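Local coordinates for protein glycogen accumulation regulator GarA (Mycobacterium tuberculosis, PDB 6I2P) that probably regulates glycogen accumulation and central carbon metabolism in mycobacteria through its forkhead-associated (FHA) domain, a fold that in relatives recognises phosphothreonine, at residues Asn107-Val112 / Leu145-Gly150; Val111-Val114 / Gly119-Val122. All coordinates share one frame; numbering follows the deposited sequence.

Contact 1 of 2, residues Asn107-Val112 / Leu145-Gly150; sequences NEFNVV and LVFLTG
Phe147 lays the far end of its ring against the root of the Phe109 side chain. Its CE2 comes within 3.6 Å of Phe109 CB, and CZ sits equally near that methylene carbon. The ring atoms of Phe109 follow a little farther off, CD2 being 3.9 Å from Phe147 CZ, while Phe109 CG lies in the plane of the Phe147 ring, at its edge. The two rings are turned 60° against each other with centroids 5.9 Å apart, an oblique pairing. The side chains cross at about a right angle, and the first torsions explain how. Phe147 holds CG anti to its backbone N (chi1 171°), which sends the ring across the gap between the strands. In Phe109, CG is instead anti to the carbonyl carbon (chi1 -68°), turning the ring aside so that CB and CG are presented to CE2 and CZ of Phe147.

No hydrogen bond links the two segments. The nearest CA atoms, those of Phe109 and Thr149, are 9.1 Å apart, a gap too wide for backbone pairing. Phenylalanine suits both places because a long, flat, wholly apolar group can span that distance and be buried without leaving a polar atom to satisfy. Ala57 of strand 57-61 touches both phenylalanine side chains, Leu104 packs on Phe109, and Leu132 on Phe147. The hydroxyl of Thr149 bonds the carbonyl oxygen of Ser56. Strand 108-113 belongs to one sheet and strand 143-149 to the other, and the two phenylalanines are part of the hydrophobic core between the two sheets of the FHA beta sandwich.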
ATOM      1  N   ASN C 107     -38.858   3.050  -5.708  1.00 90.38           N
ATOM      2  CA  ASN C 107     -38.638   4.400  -6.254  1.00 88.97           C
ATOM      3  C   ASN C 107     -37.407   5.125  -5.657  1.00 88.46           C
ATOM      4  O   ASN C 107     -37.249   6.333  -5.854  1.00 87.89           O
ATOM      5  CB  ASN C 107     -39.909   5.262  -6.148  1.00 94.89           C
ATOM      6  CG  ASN C 107     -41.102   4.695  -6.881  1.00125.01           C
ATOM      7  OD1 ASN C 107     -42.050   4.188  -6.271  1.00124.54           O
ATOM      8  ND2 ASN C 107     -41.087   4.773  -8.205  1.00116.97           N
ATOM      9  N   GLU C 108     -36.519   4.375  -4.972  1.00 81.76           N
ATOM     10  CA  GLU C 108     -35.299   4.888  -4.346  1.00 77.92           C
ATOM     11  C   GLU C 108     -34.072   4.045  -4.696  1.00 75.11           C
ATOM     12  O   GLU C 108     -34.195   2.859  -5.002  1.00 74.85           O
ATOM     13  CB  GLU C 108     -35.459   4.977  -2.819  1.00 80.83           C
ATOM     14  CG  GLU C 108     -36.351   6.116  -2.349  1.00 96.96           C
ATOM     15  CD  GLU C 108     -36.181   6.585  -0.914  1.00123.76           C
ATOM     16  OE1 GLU C 108     -36.769   7.637  -0.580  1.00123.47           O
ATOM     17  OE2 GLU C 108     -35.465   5.920  -0.127  1.00119.77           O
ATOM     18  N   PHE C 109     -32.890   4.656  -4.623  1.00 66.31           N
ATOM     19  CA  PHE C 109     -31.641   3.973  -4.915  1.00 62.21           C
ATOM     20  C   PHE C 109     -30.916   3.524  -3.654  1.00 62.40           C
ATOM     21  O   PHE C 109     -31.025   4.153  -2.601  1.00 62.27           O
ATOM     22  CB  PHE C 109     -30.723   4.855  -5.774  1.00 61.85           C
ATOM     23  CG  PHE C 109     -31.228   5.100  -7.177  1.00 64.07           C
ATOM     24  CD1 PHE C 109     -30.896   4.234  -8.214  1.00 66.66           C
ATOM     25  CD2 PHE C 109     -32.039   6.196  -7.462  1.00 66.96           C
ATOM     26  CE1 PHE C 109     -31.379   4.453  -9.509  1.00 68.70           C
ATOM     27  CE2 PHE C 109     -32.519   6.414  -8.754  1.00 70.62           C
ATOM     28  CZ  PHE C 109     -32.177   5.549  -9.772  1.00 68.67           C
ATOM     29  N   ASN C 110     -30.162   2.429  -3.778  1.00 55.79           N
ATOM     30  CA  ASN C 110     -29.338   1.896  -2.707  1.00 54.35           C
ATOM     31  C   ASN C 110     -28.065   1.266  -3.258  1.00 54.64           C
ATOM     32  O   ASN C 110     -28.044   0.818  -4.403  1.00 53.88           O
ATOM     33  CB  ASN C 110     -30.115   0.918  -1.808  1.00 59.23           C
ATOM     34  CG  ASN C 110     -30.828  -0.195  -2.531  1.00 82.61           C
ATOM     35  OD1 ASN C 110     -30.229  -1.212  -2.894  1.00 72.27           O
ATOM     36  ND2 ASN C 110     -32.134  -0.028  -2.730  1.00 77.05           N
ATOM     37  N   VAL C 111     -26.987   1.285  -2.465  1.00 49.17           N
ATOM     38  CA  VAL C 111     -25.726   0.641  -2.837  1.00 46.84           C
ATOM     39  C   VAL C 111     -25.604  -0.656  -2.033  1.00 50.51           C
ATOM     40  O   VAL C 111     -26.000  -0.705  -0.866  1.00 49.96           O
ATOM     41  CB  VAL C 111     -24.462   1.557  -2.745  1.00 48.38           C
ATOM     42  CG1 VAL C 111     -24.195   2.022  -1.318  1.00 48.24           C
ATOM     43  CG2 VAL C 111     -23.223   0.871  -3.332  1.00 46.49           C
ATOM     44  N   VAL C 112     -25.089  -1.705  -2.671  1.00 47.49           N
ATOM     45  CA  VAL C 112     -24.882  -2.988  -2.024  1.00 48.14           C
ATOM     46  C   VAL C 112     -23.508  -3.549  -2.408  1.00 50.51           C
ATOM     47  O   VAL C 112     -23.151  -3.564  -3.586  1.00 48.29           O
ATOM     48  CB  VAL C 112     -26.064  -3.969  -2.276  1.00 54.43           C
ATOM     49  CG1 VAL C 112     -26.139  -4.422  -3.733  1.00 54.84           C
ATOM     50  CG2 VAL C 112     -26.014  -5.158  -1.329  1.00 55.57           C
ATOM     51  N   LEU C 145     -17.199   8.885  -5.041  1.00 49.09           N
ATOM     52  CA  LEU C 145     -18.343   9.200  -5.885  1.00 48.69           C
ATOM     53  C   LEU C 145     -19.383   9.957  -5.093  1.00 52.81           C
ATOM     54  O   LEU C 145     -19.604   9.645  -3.927  1.00 53.77           O
ATOM     55  CB  LEU C 145     -18.979   7.915  -6.460  1.00 48.31           C
ATOM     56  CG  LEU C 145     -18.035   6.887  -7.128  1.00 52.77           C
ATOM     57  CD1 LEU C 145     -18.575   5.477  -6.978  1.00 52.81           C
ATOM     58  CD2 LEU C 145     -17.793   7.214  -8.599  1.00 53.59           C
ATOM     59  N   VAL C 146     -20.014  10.955  -5.718  1.00 47.83           N
ATOM     60  CA  VAL C 146     -21.117  11.678  -5.103  1.00 47.86           C
ATOM     61  C   VAL C 146     -22.386  11.226  -5.823  1.00 50.40           C
ATOM     62  O   VAL C 146     -22.429  11.200  -7.059  1.00 49.62           O
ATOM     63  CB  VAL C 146     -20.934  13.219  -5.096  1.00 52.54           C
ATOM     64  CG1 VAL C 146     -22.171  13.938  -4.549  1.00 53.22           C
ATOM     65  CG2 VAL C 146     -19.706  13.599  -4.286  1.00 52.83           C
ATOM     66  N   PHE C 147     -23.395  10.822  -5.036  1.00 45.79           N
ATOM     67  CA  PHE C 147     -24.688  10.379  -5.530  1.00 45.23           C
ATOM     68  C   PHE C 147     -25.603  11.600  -5.620  1.00 49.64           C
ATOM     69  O   PHE C 147     -25.773  12.324  -4.634  1.00 50.21           O
ATOM     70  CB  PHE C 147     -25.276   9.301  -4.598  1.00 46.89           C
ATOM     71  CG  PHE C 147     -26.708   8.911  -4.898  1.00 48.98           C
ATOM     72  CD1 PHE C 147     -27.770   9.585  -4.301  1.00 52.98           C
ATOM     73  CD2 PHE C 147     -26.993   7.872  -5.776  1.00 49.83           C
ATOM     74  CE1 PHE C 147     -29.091   9.231  -4.587  1.00 55.11           C
ATOM     75  CE2 PHE C 147     -28.310   7.508  -6.042  1.00 53.93           C
ATOM     76  CZ  PHE C 147     -29.352   8.198  -5.455  1.00 53.66           C
ATOM     77  N   LEU C 148     -26.196  11.813  -6.802  1.00 45.79           N
ATOM     78  CA  LEU C 148     -27.106  12.926  -7.066  1.00 46.77           C
ATOM     79  C   LEU C 148     -28.409  12.428  -7.650  1.00 52.39           C
ATOM     80  O   LEU C 148     -28.404  11.584  -8.538  1.00 51.04           O
ATOM     81  CB  LEU C 148     -26.479  13.972  -8.002  1.00 46.48           C
ATOM     82  CG  LEU C 148     -25.159  14.631  -7.569  1.00 50.06           C
ATOM     83  CD1 LEU C 148     -24.524  15.363  -8.733  1.00 50.47           C
ATOM     84  CD2 LEU C 148     -25.354  15.571  -6.383  1.00 51.59           C
ATOM     85  N   THR C 149     -29.528  12.959  -7.162  1.00 51.99           N
ATOM     86  CA  THR C 149     -30.858  12.599  -7.646  1.00 53.96           C
ATOM     87  C   THR C 149     -31.749  13.838  -7.674  1.00 60.30           C
ATOM     88  O   THR C 149     -31.399  14.847  -7.071  1.00 59.64           O
ATOM     89  CB  THR C 149     -31.423  11.389  -6.853  1.00 61.09           C
ATOM     90  OG1 THR C 149     -32.516  10.832  -7.573  1.00 62.36           O
ATOM     91  CG2 THR C 149     -31.827  11.733  -5.414  1.00 59.85           C
ATOM     92  N   GLY C 150     -32.881  13.748  -8.363  1.00 60.00           N
ATOM     93  CA  GLY C 150     -33.828  14.850  -8.467  1.00 62.82           C
ATOM     94  C   GLY C 150     -34.703  15.019  -7.238  1.00 70.22           C
ATOM     95  O   GLY C 150     -34.665  14.183  -6.330  1.00 69.12           O
TER

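Contact 2 of 2, residues Val111-Val114 / Gly119-Val122; sequences VVDV and GTYV
The FHA beta sandwich is closed here near one end, where strand 108-113 of one sheet runs out into the loop leading to strand 120-122 of the other. In relatives, loops at this end recognise phosphothreonine. The strand segments 111-113 and 120-122 run roughly antiparallel, at 150°, but their axes come no closer than 7.9 Å, so side chains rather than backbone bonds join them.

Deeper inside, Val111 supplies two methyls to two partners. Its CG1 passes CG2 of Val122 at 3.5 Å, the two side chains running past one another from facing strands, and its CG2 meets Thr120 CG2 tip to tip at 4.0 Å. A compact branched residue suits such a place, since the two branches of Val111 can serve two neighbours at once. Threonine combines both needs: its methyl packs on Val111, and its hydroxyl serves the polar end of the contact.

There Asp113, with CG anti to the backbone N (chi1 -174°), extends its carboxylate toward the other strand. The same group reaches into the connecting loop: OD1 accepts from Gly115 N, closing an Asx turn, and OD2 bonds Ser116 OG. Gly119, just before Thr120, has a positive phi of 78°, a conformation that a residue without a side chain adopts easily, and its carbonyl oxygen bonds His99 NE2. These bonds probably help shape the loop. Thr120 OG1 donates to Asp113 OD2 at 2.7 Å, and OD2 accepts with its anti lone pair, the one turned away from OD1.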
ATOM      1  N   VAL C 111     -26.987   1.285  -2.465  1.00 49.17           N
ATOM      2  CA  VAL C 111     -25.726   0.641  -2.837  1.00 46.84           C
ATOM      3  C   VAL C 111     -25.604  -0.656  -2.033  1.00 50.51           C
ATOM      4  O   VAL C 111     -26.000  -0.705  -0.866  1.00 49.96           O
ATOM      5  CB  VAL C 111     -24.462   1.557  -2.745  1.00 48.38           C
ATOM      6  CG1 VAL C 111     -24.195   2.022  -1.318  1.00 48.24           C
ATOM      7  CG2 VAL C 111     -23.223   0.871  -3.332  1.00 46.49           C
ATOM      8  N   VAL C 112     -25.089  -1.705  -2.671  1.00 47.49           N
ATOM      9  CA  VAL C 112     -24.882  -2.988  -2.024  1.00 48.14           C
ATOM     10  C   VAL C 112     -23.508  -3.549  -2.408  1.00 50.51           C
ATOM     11  O   VAL C 112     -23.151  -3.564  -3.586  1.00 48.29           O
ATOM     12  CB  VAL C 112     -26.064  -3.969  -2.276  1.00 54.43           C
ATOM     13  CG1 VAL C 112     -26.139  -4.422  -3.733  1.00 54.84           C
ATOM     14  CG2 VAL C 112     -26.014  -5.158  -1.329  1.00 55.57           C
ATOM     15  N   ASP C 113     -22.737  -4.001  -1.402  1.00 48.02           N
ATOM     16  CA  ASP C 113     -21.432  -4.611  -1.625  1.00 46.85           C
ATOM     17  C   ASP C 113     -21.695  -6.071  -1.923  1.00 52.49           C
ATOM     18  O   ASP C 113     -22.365  -6.750  -1.143  1.00 54.07           O
ATOM     19  CB  ASP C 113     -20.519  -4.446  -0.406  1.00 47.97           C
ATOM     20  CG  ASP C 113     -19.111  -4.944  -0.656  1.00 51.32           C
ATOM     21  OD1 ASP C 113     -18.889  -6.172  -0.553  1.00 51.86           O
ATOM     22  OD2 ASP C 113     -18.229  -4.108  -0.941  1.00 51.15           O
ATOM     23  N   VAL C 114     -21.205  -6.543  -3.073  1.00 49.05           N
ATOM     24  CA  VAL C 114     -21.437  -7.915  -3.524  1.00 50.28           C
ATOM     25  C   VAL C 114     -20.302  -8.886  -3.100  1.00 54.53           C
ATOM     26  O   VAL C 114     -20.307 -10.043  -3.514  1.00 55.64           O
ATOM     27  CB  VAL C 114     -21.764  -7.992  -5.045  1.00 54.49           C
ATOM     28  CG1 VAL C 114     -23.066  -7.252  -5.364  1.00 54.13           C
ATOM     29  CG2 VAL C 114     -20.606  -7.484  -5.915  1.00 53.23           C
ATOM     30  N   GLY C 119     -14.098  -3.353   0.703  1.00 46.21           N
ATOM     31  CA  GLY C 119     -15.419  -2.881   1.107  1.00 45.54           C
ATOM     32  C   GLY C 119     -15.954  -1.642   0.420  1.00 48.06           C
ATOM     33  O   GLY C 119     -15.285  -1.019  -0.405  1.00 44.97           O
ATOM     34  N   THR C 120     -17.202  -1.299   0.762  1.00 46.16           N
ATOM     35  CA  THR C 120     -17.926  -0.136   0.257  1.00 45.04           C
ATOM     36  C   THR C 120     -18.259   0.775   1.441  1.00 49.66           C
ATOM     37  O   THR C 120     -18.694   0.301   2.493  1.00 50.05           O
ATOM     38  CB  THR C 120     -19.162  -0.566  -0.560  1.00 48.95           C
ATOM     39  OG1 THR C 120     -18.756  -1.513  -1.548  1.00 48.21           O
ATOM     40  CG2 THR C 120     -19.850   0.611  -1.252  1.00 45.65           C
ATOM     41  N   TYR C 121     -18.038   2.079   1.265  1.00 46.50           N
ATOM     42  CA  TYR C 121     -18.284   3.075   2.301  1.00 47.50           C
ATOM     43  C   TYR C 121     -19.294   4.105   1.831  1.00 51.25           C
ATOM     44  O   TYR C 121     -19.249   4.544   0.680  1.00 50.25           O
ATOM     45  CB  TYR C 121     -16.973   3.774   2.720  1.00 49.13           C
ATOM     46  CG  TYR C 121     -15.870   2.828   3.148  1.00 51.58           C
ATOM     47  CD1 TYR C 121     -15.024   2.238   2.212  1.00 52.80           C
ATOM     48  CD2 TYR C 121     -15.631   2.571   4.494  1.00 53.78           C
ATOM     49  CE1 TYR C 121     -14.007   1.368   2.600  1.00 54.01           C
ATOM     50  CE2 TYR C 121     -14.599   1.721   4.897  1.00 55.21           C
ATOM     51  CZ  TYR C 121     -13.794   1.116   3.943  1.00 61.88           C
ATOM     52  OH  TYR C 121     -12.777   0.275   4.323  1.00 64.33           O
ATOM     53  N   VAL C 122     -20.220   4.473   2.717  1.00 48.94           N
ATOM     54  CA  VAL C 122     -21.218   5.512   2.471  1.00 49.05           C
ATOM     55  C   VAL C 122     -21.008   6.534   3.567  1.00 53.73           C
ATOM     56  O   VAL C 122     -21.115   6.193   4.747  1.00 54.99           O
ATOM     57  CB  VAL C 122     -22.677   4.985   2.389  1.00 53.68           C
ATOM     58  CG1 VAL C 122     -23.684   6.139   2.358  1.00 54.56           C
ATOM     59  CG2 VAL C 122     -22.853   4.095   1.167  1.00 51.88           C
TER

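In the fold
Strand 108-113 serves both contacts, and Val111 and Val112 belong to a segment of each; the centres lie about 12 Å apart. In sequence, contact 2 spans the short loop between strands 108-113 and 120-122, whereas contact 1 brings the strand together with 143-149, the last strand of the fold. Strands 120-122 and 143-149 belong to the same six-stranded antiparallel sheet, with strand 137-140 between them. One strand of the mixed sheet is thus fastened at two points to its facing sheet, by aromatic packing in the sandwich core in contact 1 and by a mixed apolar and polar link toward the loop end in contact 2.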